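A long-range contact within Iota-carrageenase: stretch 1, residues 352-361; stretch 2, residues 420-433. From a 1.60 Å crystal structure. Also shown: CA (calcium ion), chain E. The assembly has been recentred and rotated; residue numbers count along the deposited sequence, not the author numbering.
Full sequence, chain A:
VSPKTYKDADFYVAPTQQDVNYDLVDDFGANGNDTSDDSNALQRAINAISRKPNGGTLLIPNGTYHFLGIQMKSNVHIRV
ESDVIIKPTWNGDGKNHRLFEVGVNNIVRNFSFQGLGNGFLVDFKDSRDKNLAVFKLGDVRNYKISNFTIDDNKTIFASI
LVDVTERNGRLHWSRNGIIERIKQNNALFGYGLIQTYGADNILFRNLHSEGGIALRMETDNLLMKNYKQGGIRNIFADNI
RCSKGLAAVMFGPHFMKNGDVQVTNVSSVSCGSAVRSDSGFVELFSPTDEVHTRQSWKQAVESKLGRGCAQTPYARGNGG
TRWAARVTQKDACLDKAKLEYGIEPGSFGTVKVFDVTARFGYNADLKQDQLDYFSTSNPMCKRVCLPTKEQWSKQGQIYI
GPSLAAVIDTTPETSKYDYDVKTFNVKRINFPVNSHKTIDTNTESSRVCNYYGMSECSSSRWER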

# COMPACT_ATOMS: atom_id res chain seq x y z
N LYS A 352 17.75 0.74 -2.63
CA LYS A 352 18.22 2.05 -3.03
C LYS A 352 17.04 2.88 -3.47
O LYS A 352 16.18 2.41 -4.22
N VAL A 353 16.98 4.11 -2.97
CA VAL A 353 15.92 5.04 -3.30
C VAL A 353 16.58 6.29 -3.87
O VAL A 353 17.31 6.99 -3.16
N PHE A 354 16.33 6.57 -5.15
CA PHE A 354 16.92 7.73 -5.81
C PHE A 354 15.93 8.87 -6.01
O PHE A 354 14.76 8.63 -6.31
N ASP A 355 16.42 10.10 -5.86
CA ASP A 355 15.62 11.31 -6.04
C ASP A 355 14.39 11.39 -5.15
O ASP A 355 13.29 11.02 -5.54
N VAL A 356 14.60 11.89 -3.94
CA VAL A 356 13.54 12.03 -2.96
C VAL A 356 13.29 13.51 -2.70
O VAL A 356 14.23 14.27 -2.46
N THR A 357 12.04 13.92 -2.78
CA THR A 357 11.69 15.31 -2.55
C THR A 357 10.52 15.39 -1.58
O THR A 357 9.46 14.81 -1.82
N ALA A 358 10.72 16.09 -0.47
CA ALA A 358 9.67 16.25 0.52
C ALA A 358 9.33 17.72 0.64
O ALA A 358 10.18 18.54 0.97
N ARG A 359 8.07 18.05 0.35
CA ARG A 359 7.62 19.43 0.46
C ARG A 359 6.86 19.56 1.77
O ARG A 359 5.96 18.77 2.06
N PHE A 360 7.24 20.55 2.57
CA PHE A 360 6.64 20.79 3.87
C PHE A 360 5.15 21.13 3.79
O PHE A 360 4.70 21.78 2.85
N GLY A 361 4.41 20.67 4.79
CA GLY A 361 2.98 20.94 4.86
C GLY A 361 2.53 20.86 6.31
O GLY A 361 3.28 20.37 7.16
N ASP A 420 19.73 -1.80 5.30
CA ASP A 420 19.90 -0.40 4.93
C ASP A 420 19.10 0.03 3.72
O ASP A 420 19.07 -0.65 2.70
N VAL A 421 18.46 1.17 3.85
CA VAL A 421 17.70 1.75 2.76
C VAL A 421 18.54 2.96 2.39
O VAL A 421 18.49 4.00 3.06
N LYS A 422 19.35 2.81 1.35
CA LYS A 422 20.22 3.89 0.91
C LYS A 422 19.43 4.91 0.09
O LYS A 422 18.74 4.55 -0.86
N THR A 423 19.54 6.17 0.47
CA THR A 423 18.84 7.23 -0.24
C THR A 423 19.83 8.12 -0.97
O THR A 423 20.94 8.37 -0.47
N PHE A 424 19.45 8.58 -2.15
CA PHE A 424 20.30 9.45 -2.96
C PHE A 424 19.54 10.68 -3.41
O PHE A 424 18.34 10.60 -3.71
N ASN A 425 20.23 11.81 -3.46
CA ASN A 425 19.64 13.07 -3.90
C ASN A 425 18.33 13.38 -3.17
O ASN A 425 17.27 13.47 -3.79
N VAL A 426 18.43 13.55 -1.86
CA VAL A 426 17.27 13.86 -1.02
C VAL A 426 17.17 15.38 -0.89
O VAL A 426 18.15 16.05 -0.58
N LYS A 427 15.97 15.91 -1.11
CA LYS A 427 15.75 17.35 -1.03
C LYS A 427 14.49 17.69 -0.26
O LYS A 427 13.51 16.95 -0.28
N ARG A 428 14.52 18.84 0.41
CA ARG A 428 13.37 19.32 1.17
C ARG A 428 12.98 20.68 0.63
O ARG A 428 13.83 21.44 0.17
N ILE A 429 11.69 20.97 0.68
CA ILE A 429 11.17 22.24 0.20
C ILE A 429 10.27 22.88 1.25
O ILE A 429 9.35 22.25 1.77
N ASN A 430 10.55 24.15 1.55
CA ASN A 430 9.78 24.94 2.51
C ASN A 430 9.71 24.44 3.95
O ASN A 430 8.74 24.72 4.65
N PHE A 431 10.73 23.71 4.39
CA PHE A 431 10.74 23.24 5.77
C PHE A 431 11.20 24.40 6.64
O PHE A 431 12.03 25.21 6.23
N PRO A 432 10.65 24.51 7.86
CA PRO A 432 11.04 25.59 8.76
C PRO A 432 12.48 25.42 9.24
O PRO A 432 13.05 24.34 9.15
N VAL A 433 13.06 26.50 9.75
CA VAL A 433 14.42 26.42 10.25
C VAL A 433 14.48 25.41 11.39
O VAL A 433 13.52 25.23 12.13

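One strand of stretch 1 runs parallel to two successive strands of stretch 2, in register before and after a corner at Asn425, and the backbone does most of the polar work. Donors and acceptors alternate across the ladder: Val353 N gives to Lys422 O (2.8 Å), Phe424 N to Val353 O (2.9 Å) and Asp355 N to Phe424 O (2.9 Å). After the corner the pattern resumes, with Val356 N to Asn425 O (3.1 Å), Lys427 N to Val356 O (2.7 Å), Ala358 N to Lys427 O (2.9 Å), Ile429 N to Ala358 O (2.9 Å) and, nearly straight, Phe360 N to Ile429 O (2.8 Å). Several of these carbonyls also receive a CA-H contact, such as Thr357 CA to Lys427 O at 3.3 Å, so one acceptor serves two neighbours.

The corner is where side chains join the polar bookkeeping. Asp355 and Asn425 both have positive phi, and they face each other in the register. Asp355 (chi1 m) points away overall, yet its carboxylate returns to accept from Asn425 (chi1 t), Asn425 ND2 to Asp355 OD1 at 2.6 Å, a short and almost linear bond. Asn425 O, already taken by Val356 N, also accepts from water 1 at 2.9 Å; the same water hydrogen-bonds to Thr357 OG1 at 3.2 Å, tying the m rotamer of Thr357 to the corner.

The face with Val353, Val356 and Ala358 is mostly small and aliphatic between the stretches, with Thr423 and the long Arg428 also on it. Val353 and Val356 are both t and buried: Val353 CG2 reaches diagonally to Val421 CG1 at 3.8 Å, and Val356 CB lies 4.1 Å from the methyl Val426 CG2. Thr423 (p) brings CG2 to 4.3 Å from Val353 CB. Farther along, Ala358 CB has Phe431 CE1 at 4.1 Å.

The other face begins with matched aromatics. Phe354 and Phe424 share the m rotamer and similar chi2, and their rings form an offset stack, centroids 4.7 Å apart and planes 12° from parallel. Lys352 (m) adds its aliphatic base, Lys352 CB to Phe424 CE1 at 4.0 Å. Beyond the corner, Thr357 CG2 meets Ile429 CD1 at 3.7 Å, while Lys427 starts on this face but leads its end away. Arg359, extended through chi2, lays its guanidinium over Ile429, Arg359 NH1 to Ile429 CG2 at 3.4 Å.

Past the strands, Phe360 (t) points toward stretch 2 and has the largest covered area. Its CB sits over the Phe431 ring, 4.0 Å from the centroid, and its ring edge faces that same ring. Pro432 CD covers a face of the Phe360 ring, 3.6 Å from the centroid. Beside this cluster, water 2 donates to Phe360 O (2.7 Å) and accepts from Asn430 ND2 (3.2 Å).

At the far end, Asp420 packs against nothing in stretch 1; Asp420 OD1 instead binds the calcium ion at 2.5 Å, together with water 3 and ligands elsewhere in the structure. The rule is economical: backbone amides satisfy carbonyls, apolar contacts lie on both faces among longer polar side chains, and the only direct side-chain hydrogen bond between the stretches is at the corner, Asn425 to Asp355.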

# COMPACT_ATOMS: atom_id res chain seq x y z
CB LYS A 352 19.24 1.94 -4.16
CG LYS A 352 20.51 1.22 -3.77
CD LYS A 352 21.52 1.22 -4.90
CE LYS A 352 22.74 0.40 -4.53
NZ LYS A 352 23.74 0.37 -5.63
CB VAL A 353 15.11 5.42 -2.05
CG1 VAL A 353 13.96 6.35 -2.42
CG2 VAL A 353 14.58 4.16 -1.37
CB PHE A 354 17.47 7.34 -7.19
CG PHE A 354 18.47 6.22 -7.17
CD1 PHE A 354 18.05 4.90 -7.08
CD2 PHE A 354 19.83 6.49 -7.26
CE1 PHE A 354 18.98 3.86 -7.08
CE2 PHE A 354 20.76 5.46 -7.26
CZ PHE A 354 20.34 4.14 -7.17
CB ASP A 355 15.20 11.44 -7.51
CG ASP A 355 16.38 11.37 -8.47
OD1 ASP A 355 17.43 11.99 -8.17
OD2 ASP A 355 16.26 10.71 -9.52
CB VAL A 356 13.93 11.35 -1.62
CG1 VAL A 356 12.81 11.47 -0.62
CG2 VAL A 356 14.27 9.88 -1.87
CB THR A 357 11.29 16.03 -3.85
OG1 THR A 357 12.37 15.95 -4.79
CG2 THR A 357 10.96 17.50 -3.59
CB ALA A 358 10.14 15.71 1.88
CB ARG A 359 6.71 19.80 -0.72
CG ARG A 359 6.18 21.23 -0.66
CD ARG A 359 5.28 21.54 -1.85
NE ARG A 359 6.03 21.68 -3.09
CZ ARG A 359 6.65 22.79 -3.47
NH1 ARG A 359 6.61 23.87 -2.71
NH2 ARG A 359 7.32 22.83 -4.62
CB PHE A 360 7.37 21.94 4.56
CG PHE A 360 6.88 22.24 5.94
CD1 PHE A 360 7.23 21.43 7.01
CD2 PHE A 360 6.05 23.33 6.17
CE1 PHE A 360 6.76 21.70 8.30
CE2 PHE A 360 5.58 23.61 7.45
CZ PHE A 360 5.94 22.79 8.51
CB ASP A 420 21.37 -0.09 4.69
CG ASP A 420 22.24 -0.38 5.89
OD1 ASP A 420 21.85 -0.01 7.02
OD2 ASP A 420 23.33 -0.97 5.70
CB VAL A 421 16.30 2.20 3.22
CG1 VAL A 421 15.60 2.96 2.10
CG2 VAL A 421 15.48 0.98 3.62
CB LYS A 422 21.38 3.34 0.07
CG LYS A 422 22.31 2.40 0.85
CD LYS A 422 23.58 2.11 0.05
CE LYS A 422 24.62 1.36 0.87
NZ LYS A 422 24.59 -0.11 0.67
CB THR A 423 18.00 8.09 0.72
OG1 THR A 423 18.87 8.70 1.68
CG2 THR A 423 16.97 7.23 1.44
CB PHE A 424 20.82 8.70 -4.19
CG PHE A 424 21.56 7.43 -3.86
CD1 PHE A 424 20.88 6.26 -3.54
CD2 PHE A 424 22.96 7.40 -3.88
CE1 PHE A 424 21.56 5.09 -3.25
CE2 PHE A 424 23.65 6.23 -3.58
CZ PHE A 424 22.95 5.07 -3.27
CB ASN A 425 19.42 13.03 -5.41
CG ASN A 425 18.91 14.35 -5.97
OD1 ASN A 425 19.30 15.42 -5.50
ND2 ASN A 425 18.06 14.27 -6.98
CB VAL A 426 17.42 13.25 0.38
CG1 VAL A 426 16.24 13.65 1.25
CG2 VAL A 426 17.52 11.74 0.28
CB LYS A 427 15.66 17.95 -2.43
CG LYS A 427 16.93 17.80 -3.26
CD LYS A 427 16.70 18.28 -4.69
CE LYS A 427 17.97 18.18 -5.52
NZ LYS A 427 19.04 19.09 -5.03
CB ARG A 428 13.71 19.45 2.65
CG ARG A 428 13.92 18.15 3.38
CD ARG A 428 14.12 18.43 4.86
NE ARG A 428 15.26 19.31 5.06
CZ ARG A 428 15.45 20.04 6.16
NH1 ARG A 428 14.58 19.99 7.15
NH2 ARG A 428 16.52 20.82 6.25
CB ILE A 429 10.36 22.06 -1.09
CG1 ILE A 429 11.24 21.48 -2.20
CG2 ILE A 429 9.77 23.40 -1.53
CD1 ILE A 429 10.50 21.21 -3.49
CB ASN A 430 8.36 25.16 1.98
CG ASN A 430 8.33 26.01 0.73
OD1 ASN A 430 9.35 26.58 0.32
ND2 ASN A 430 7.16 26.12 0.10
CB PHE A 431 11.69 22.06 5.93
CG PHE A 431 11.03 20.72 5.73
CD1 PHE A 431 10.65 20.30 4.46
CD2 PHE A 431 10.77 19.89 6.82
CE1 PHE A 431 10.04 19.07 4.27
CE2 PHE A 431 10.16 18.65 6.64
CZ PHE A 431 9.79 18.24 5.36
CB PRO A 432 10.03 25.49 9.89
CG PRO A 432 9.75 24.02 9.95
CD PRO A 432 9.62 23.65 8.48
CB VAL A 433 14.92 27.80 10.75
CG1 VAL A 433 14.10 28.26 11.95
CG2 VAL A 433 16.39 27.72 11.11
CA CA E . 20.11 0.40 8.71
O HOH W 1 15.49 15.31 -5.05
O HOH W 2 5.16 24.06 1.51
O HOH W 3 19.60 2.19 7.01